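Local coordinates for protein LigF (Sphingobium sp. SYK-6, PDB 4XT0) that cleaves beta-aryl ether bonds of lignin stereospecifically as a glutathione-dependent beta-etherase of the glutathione S-transferase superfamily, at the interface of chains A and B. Residues are numbered along the deposited sequence; one frame, centred on the assembly and turned at random. Chains: chain A/B, Protein LigF.

Contact 1: the interface of chains A and B. Residues chain A 69, 71-72, 107; chain B 101, 104, 108.
A:Glu69, in the loop just ahead of helix 70-80 and with a positive phi, faces B:Lys104 of the long helix 93-121, whose counterpart in chain A supplies A:Asp107. The B:Lys104 side chain carries the contact: it bends at its third and fourth torsions (-63° and -71°), curling its tip in among acidic groups of both chains. The amine B:Lys104 NZ gives a 2.8 Å hydrogen bond and salt bridge to A:Glu69 OE1, on the anti lone pair. Within its own chain B:Lys104 NZ meets the syn lone pair of B:Glu108 OE2 at 2.8 Å, and A:Asp107 OD2 adds a longer salt bridge at 3.5 Å. Water 1 lies 2.7 Å from B:Lys104 NZ and also joins the backbone N and OG1 of A:Thr71 and OD1 of A:Asp107. A:Thr71 OG1 donates to A:Asp107 OD2 at 2.6 Å from 22° out of the carboxylate plane, helping to hold the A:Asp107 carboxylate in place. Along the stem of the lysine, A:Val72 CG2 presses on methylene CD of B:Lys104 at 3.5 Å, a snug fit. A:Glu69 CG rests against B:Val101 CG2. The surrounding carboxylates probably stabilise a positive charge on the lysine, which in turn should ease their mutual repulsion. Because A:Glu69 also lines the glutathione pocket, the lysine ties the subunit interface to the wall of that pocket.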
# COMPACT_ATOMS: atom_id res chain seq x y z
N GLU A 69 -7.41 8.92 1.47
CA GLU A 69 -6.40 8.09 0.78
C GLU A 69 -6.53 8.25 -0.74
O GLU A 69 -7.50 7.80 -1.32
CB GLU A 69 -6.51 6.60 1.17
CG GLU A 69 -6.24 6.33 2.64
CD GLU A 69 -4.81 6.67 3.02
OE1 GLU A 69 -3.87 6.22 2.31
OE2 GLU A 69 -4.63 7.41 4.01
N THR A 71 -5.44 6.86 -3.50
CA THR A 71 -5.77 5.69 -4.33
C THR A 71 -7.23 5.25 -4.11
O THR A 71 -7.91 4.86 -5.06
CB THR A 71 -4.83 4.52 -4.03
OG1 THR A 71 -3.48 4.90 -4.31
CG2 THR A 71 -5.21 3.26 -4.88
N VAL A 72 -7.70 5.31 -2.87
CA VAL A 72 -9.05 4.89 -2.52
C VAL A 72 -10.11 5.82 -3.14
O VAL A 72 -11.16 5.38 -3.60
CB VAL A 72 -9.20 4.82 -0.97
CG1 VAL A 72 -10.66 4.61 -0.53
CG2 VAL A 72 -8.28 3.71 -0.39
N ASP A 107 1.82 3.35 -3.82
CA ASP A 107 1.59 3.57 -2.38
C ASP A 107 2.64 2.96 -1.46
O ASP A 107 2.86 3.46 -0.35
CB ASP A 107 0.21 3.02 -1.96
CG ASP A 107 -0.95 3.93 -2.39
OD1 ASP A 107 -0.79 5.17 -2.40
OD2 ASP A 107 -2.03 3.40 -2.72
N VAL B 101 -9.23 1.52 2.93
CA VAL B 101 -8.33 2.28 3.80
C VAL B 101 -7.69 1.29 4.80
O VAL B 101 -6.49 1.36 5.05
CB VAL B 101 -9.07 3.42 4.55
CG1 VAL B 101 -8.14 4.07 5.60
CG2 VAL B 101 -9.55 4.49 3.56
N LYS B 104 -5.21 -1.29 2.76
CA LYS B 104 -3.97 -0.68 2.30
C LYS B 104 -3.11 -0.29 3.51
O LYS B 104 -1.89 -0.27 3.43
CB LYS B 104 -4.24 0.51 1.38
CG LYS B 104 -4.62 1.82 2.11
CD LYS B 104 -5.28 2.79 1.10
CE LYS B 104 -4.30 3.19 -0.02
NZ LYS B 104 -3.21 4.11 0.52
N GLU B 108 0.76 -1.03 4.00
CA GLU B 108 1.70 0.09 4.06
C GLU B 108 2.28 0.35 5.44
O GLU B 108 3.20 1.14 5.58
CB GLU B 108 1.01 1.37 3.56
CG GLU B 108 0.52 1.23 2.11
CD GLU B 108 -0.50 2.28 1.70
OE1 GLU B 108 -0.50 3.37 2.31
OE2 GLU B 108 -1.30 2.01 0.76
O HOH W 1 -3.18 6.05 -1.39

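Contact 2: the interface of chains A and B. Residues chain A 72, 75, 79, 100; chain B 96, 100.
A:Glu75 lays its carboxylate over one face of the B:Arg100 guanidinium, the two planes 12° apart, with OE1 above the centre of the flat group. The opposite face is covered near its rim by CG of B:Arg96, so the guanidinium is sandwiched between an acid of the other chain and an arginine stem of its own. At its edge, B:Arg100 NH1 donates to A:Asp79 OD2 at 3.0 Å, with the planes turned 40° apart. The oxygen lies nearly in the guanidinium plane, but the nitrogen meets it on the syn side, 21° out of the carboxylate plane. The B:Arg100 chain is extended from CG to NE, which carries the group along helix 70-80, from beside A:Val72 toward A:Asp79, while B:Arg100 CB stays 3.8 Å from A:Val72 CG2. A:Arg100 clasps the A:Glu75 carboxylate with two nitrogens along one side: A:Arg100 NE bonds A:Glu75 OE2 at 2.7 Å. A:Arg100 NH2 bonds A:Glu75 OE1 at 2.8 Å, and both bonds are nearly straight and in plane, which fixes the rotation of the stacked carboxylate. An alanine in place of A:Glu75 would strip this face of its carboxylate and is likely to set A:Arg100 free to turn near the like-charged B:Arg100. Water 3 links B:Arg100 NH1 to the backbone O of A:Val72. Water 2, 2.7 Å from A:Asp79 OD1, is also bonded by B:Arg100 NH2 and by B:Arg96 NH1.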
# COMPACT_ATOMS: atom_id res chain seq x y z
N VAL A 72 -7.70 5.31 -2.87
CA VAL A 72 -9.05 4.89 -2.52
C VAL A 72 -10.11 5.82 -3.14
O VAL A 72 -11.16 5.38 -3.60
CB VAL A 72 -9.20 4.82 -0.97
CG1 VAL A 72 -10.66 4.61 -0.53
CG2 VAL A 72 -8.28 3.71 -0.39
N GLU A 75 -10.62 4.91 -6.80
CA GLU A 75 -11.44 3.69 -6.91
C GLU A 75 -12.89 3.99 -6.52
O GLU A 75 -13.81 3.48 -7.16
CB GLU A 75 -10.87 2.55 -6.05
CG GLU A 75 -9.52 1.99 -6.56
CD GLU A 75 -9.59 0.51 -6.93
OE1 GLU A 75 -10.63 0.08 -7.46
OE2 GLU A 75 -8.60 -0.21 -6.71
N ASP A 79 -16.22 3.41 -8.63
CA ASP A 79 -17.30 2.60 -8.05
C ASP A 79 -18.64 3.33 -8.17
O ASP A 79 -19.69 2.71 -8.42
CB ASP A 79 -17.02 2.29 -6.56
CG ASP A 79 -16.02 1.15 -6.35
OD1 ASP A 79 -15.75 0.37 -7.30
OD2 ASP A 79 -15.50 1.02 -5.21
N ARG A 100 -4.15 -2.75 -10.06
CA ARG A 100 -4.00 -2.56 -8.62
C ARG A 100 -2.59 -2.88 -8.15
O ARG A 100 -2.13 -2.28 -7.19
CB ARG A 100 -5.01 -3.41 -7.81
CG ARG A 100 -6.45 -3.01 -8.06
CD ARG A 100 -7.45 -3.61 -7.02
NE ARG A 100 -8.71 -2.90 -7.23
CZ ARG A 100 -9.83 -3.46 -7.68
NH1 ARG A 100 -9.88 -4.77 -7.91
NH2 ARG A 100 -10.90 -2.70 -7.88
N ARG B 96 -17.14 0.40 1.18
CA ARG B 96 -16.08 -0.31 0.47
C ARG B 96 -14.80 0.54 0.43
O ARG B 96 -13.70 -0.00 0.52
CB ARG B 96 -16.51 -0.69 -0.96
CG ARG B 96 -15.51 -1.62 -1.68
CD ARG B 96 -15.96 -2.03 -3.09
NE ARG B 96 -17.15 -2.88 -3.06
CZ ARG B 96 -17.64 -3.54 -4.12
NH1 ARG B 96 -17.05 -3.45 -5.31
NH2 ARG B 96 -18.72 -4.27 -3.99
N ARG B 100 -11.03 -0.40 2.06
CA ARG B 100 -9.74 -0.30 1.38
C ARG B 100 -8.75 0.53 2.17
O ARG B 100 -7.55 0.27 2.08
CB ARG B 100 -9.88 0.31 -0.04
CG ARG B 100 -10.69 -0.55 -0.98
CD ARG B 100 -10.57 -0.13 -2.48
NE ARG B 100 -11.16 -1.22 -3.25
CZ ARG B 100 -12.27 -1.13 -3.97
NH1 ARG B 100 -12.90 0.04 -4.10
NH2 ARG B 100 -12.74 -2.21 -4.58
O HOH W 2 -14.97 -2.07 -6.54
O HOH W 3 -12.55 2.80 -2.91

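Contact 1 and contact 2 lie side by side, their C-alpha centres about 8 Å apart, and share A:Val72, whose CG2 touches a chain B side chain in each. Both set helix 70-80 of chain A against helix 93-121 of chain B, contact 1 at the start of the shorter helix and contact 2 farther along it. Helix 93-121 of chain A also contributes to both. Two-fold symmetry repeats the pair with the chains exchanged, giving a largely charged seam between helices. Such a seam suits the dimer typical of glutathione S-transferases, although the structure alone does not show that LigF pairs in solution.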